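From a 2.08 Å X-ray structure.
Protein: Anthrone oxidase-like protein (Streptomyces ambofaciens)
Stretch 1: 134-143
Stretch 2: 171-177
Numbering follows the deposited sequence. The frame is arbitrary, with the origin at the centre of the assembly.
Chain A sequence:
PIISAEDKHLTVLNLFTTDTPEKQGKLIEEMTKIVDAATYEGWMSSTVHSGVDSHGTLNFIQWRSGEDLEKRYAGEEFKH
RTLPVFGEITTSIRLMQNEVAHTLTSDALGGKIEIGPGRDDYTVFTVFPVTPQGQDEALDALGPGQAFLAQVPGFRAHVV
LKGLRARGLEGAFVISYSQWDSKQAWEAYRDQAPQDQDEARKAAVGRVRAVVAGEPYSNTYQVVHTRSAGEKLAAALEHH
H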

# COMPACT_ATOMS: atom_id res chain seq x y z
N GLY A 134 11.71 17.72 -5.04
CA GLY A 134 10.63 17.39 -5.96
C GLY A 134 9.43 16.64 -5.39
O GLY A 134 8.54 16.24 -6.15
N GLN A 135 9.37 16.45 -4.08
CA GLN A 135 8.27 15.68 -3.50
C GLN A 135 6.87 16.21 -3.83
O GLN A 135 5.98 15.44 -4.24
N ASP A 136 6.66 17.52 -3.66
CA ASP A 136 5.33 18.09 -3.91
C ASP A 136 4.96 17.98 -5.38
O ASP A 136 3.79 17.79 -5.73
N GLU A 137 5.96 18.09 -6.24
CA GLU A 137 5.75 17.93 -7.66
C GLU A 137 5.24 16.51 -7.96
O GLU A 137 4.26 16.32 -8.69
N ALA A 138 5.92 15.51 -7.39
CA ALA A 138 5.51 14.12 -7.55
C ALA A 138 4.07 13.89 -7.10
O ALA A 138 3.30 13.21 -7.78
N LEU A 139 3.72 14.44 -5.95
CA LEU A 139 2.39 14.27 -5.39
C LEU A 139 1.33 14.90 -6.29
O LEU A 139 0.27 14.32 -6.53
N ASP A 140 1.62 16.11 -6.77
CA ASP A 140 0.69 16.77 -7.67
C ASP A 140 0.52 16.00 -8.97
O ASP A 140 -0.59 15.83 -9.45
N ALA A 141 1.63 15.52 -9.53
CA ALA A 141 1.59 14.77 -10.78
C ALA A 141 0.80 13.47 -10.66
O ALA A 141 0.01 13.14 -11.56
N LEU A 142 1.02 12.74 -9.56
CA LEU A 142 0.39 11.42 -9.37
C LEU A 142 -1.09 11.54 -9.07
O LEU A 142 -1.88 10.71 -9.50
N GLY A 143 -1.46 12.58 -8.32
CA GLY A 143 -2.82 12.74 -7.87
C GLY A 143 -3.64 13.51 -8.88
O GLY A 143 -4.16 12.92 -9.84
N GLY A 171 15.15 8.86 3.08
CA GLY A 171 14.91 9.90 2.09
C GLY A 171 13.42 10.09 1.90
O GLY A 171 12.61 9.42 2.55
N ALA A 172 13.06 10.99 0.99
CA ALA A 172 11.66 11.29 0.72
C ALA A 172 11.06 10.21 -0.17
O ALA A 172 11.75 9.63 -1.00
N PHE A 173 9.76 9.96 -0.02
CA PHE A 173 9.11 8.99 -0.87
C PHE A 173 7.61 9.26 -1.00
O PHE A 173 7.01 9.91 -0.14
N VAL A 174 7.01 8.79 -2.09
CA VAL A 174 5.57 8.89 -2.27
C VAL A 174 5.10 7.55 -2.79
O VAL A 174 5.91 6.74 -3.25
N ILE A 175 3.80 7.32 -2.71
CA ILE A 175 3.27 6.00 -3.05
C ILE A 175 2.05 6.15 -3.90
O ILE A 175 1.21 7.03 -3.67
N SER A 176 1.96 5.29 -4.91
CA SER A 176 0.79 5.18 -5.76
C SER A 176 0.12 3.84 -5.48
O SER A 176 0.76 2.80 -5.60
N TYR A 177 -1.16 3.87 -5.11
CA TYR A 177 -1.88 2.63 -4.79
C TYR A 177 -3.20 2.67 -5.56
O TYR A 177 -4.05 3.51 -5.28

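The helix 135-142 packs along the strand containing V174 through a small, mainly apolar contact centred on that residue, with the two elements running nearly parallel (6° between their directions, axes 8.9 Å apart at closest approach). V174 points toward the helix with chi1 in the m rotamer, and its two methyl groups divide most of the contacts, with A138 near both. V174 CG1 lies 3.5 Å from L139 CD2 and 3.9 Å from Q135 CG, whereas V174 CG2 lies 3.6 Å from L142 CD1 and 4.2 Å from A138 CB. These four residues recur at the three- and four-residue spacing of a helical face. A138 and L142 direct their CA-to-CB bonds toward the strand; that of L139 runs sideways, but its mt rotamer brings the end of the side chain in. L142, also mt, reaches further along the strand, where L142 CD2 comes within 4.4 Å of S176 CB.

Strand alternation accounts for the pattern on the other side: A172 and V174 point toward the helix, F173 and I175 away from it. At the start of the helix, Q135 extends over the strand with chi1 and chi2 both t, covering A172. Q135 OE1 as modelled lies 3.4 Å from F173 O, though the amide is probably turned over. The hydroxyl of S176 is hydrogen-bonded elsewhere in the structure.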

# COMPACT_ATOMS: atom_id res chain seq x y z
CB GLN A 135 8.43 15.51 -1.99
CG GLN A 135 7.43 14.52 -1.40
CD GLN A 135 7.61 14.29 0.09
OE1 GLN A 135 7.73 13.14 0.53
NE2 GLN A 135 7.58 15.36 0.87
CB ASP A 136 5.27 19.56 -3.49
CG ASP A 136 5.28 19.73 -1.99
OD1 ASP A 136 4.82 18.82 -1.27
OD2 ASP A 136 5.74 20.80 -1.54
CB GLU A 137 7.07 18.20 -8.39
CG GLU A 137 7.09 17.82 -9.86
CD GLU A 137 6.28 18.76 -10.73
OE1 GLU A 137 5.61 19.67 -10.17
OE2 GLU A 137 6.33 18.61 -11.97
CB ALA A 138 6.46 13.21 -6.77
CB LEU A 139 2.32 14.91 -4.00
CG LEU A 139 3.11 14.20 -2.89
CD1 LEU A 139 3.12 15.05 -1.62
CD2 LEU A 139 2.47 12.84 -2.61
CB ASP A 140 1.15 18.19 -7.98
CG ASP A 140 0.08 18.99 -8.68
OD1 ASP A 140 -0.92 19.35 -8.02
OD2 ASP A 140 0.23 19.23 -9.90
CB ALA A 141 3.01 14.46 -11.30
CB LEU A 142 1.07 10.64 -8.24
CG LEU A 142 2.44 10.03 -8.54
CD1 LEU A 142 3.10 9.58 -7.25
CD2 LEU A 142 2.27 8.87 -9.52
CB ALA A 172 11.53 12.65 0.07
CB PHE A 173 9.36 7.56 -0.37
CG PHE A 173 8.73 7.26 0.95
CD1 PHE A 173 9.35 7.63 2.14
CD2 PHE A 173 7.51 6.61 1.00
CE1 PHE A 173 8.76 7.35 3.37
CE2 PHE A 173 6.91 6.32 2.23
CZ PHE A 173 7.53 6.70 3.41
CB VAL A 174 5.14 9.99 -3.24
CG1 VAL A 174 5.65 11.33 -2.77
CG2 VAL A 174 5.64 9.68 -4.64
CB ILE A 175 2.92 5.19 -1.78
CG1 ILE A 175 4.19 4.68 -1.11
CG2 ILE A 175 1.96 4.03 -2.12
CD1 ILE A 175 3.97 4.12 0.27
CB SER A 176 1.24 5.22 -7.23
OG SER A 176 0.13 4.99 -8.08
CB TYR A 177 -2.13 2.56 -3.28
CG TYR A 177 -2.94 1.38 -2.77
CD1 TYR A 177 -4.32 1.38 -2.84
CD2 TYR A 177 -2.31 0.27 -2.20
CE1 TYR A 177 -5.07 0.30 -2.36
CE2 TYR A 177 -3.04 -0.81 -1.73
CZ TYR A 177 -4.42 -0.79 -1.80
OH TYR A 177 -5.14 -1.86 -1.32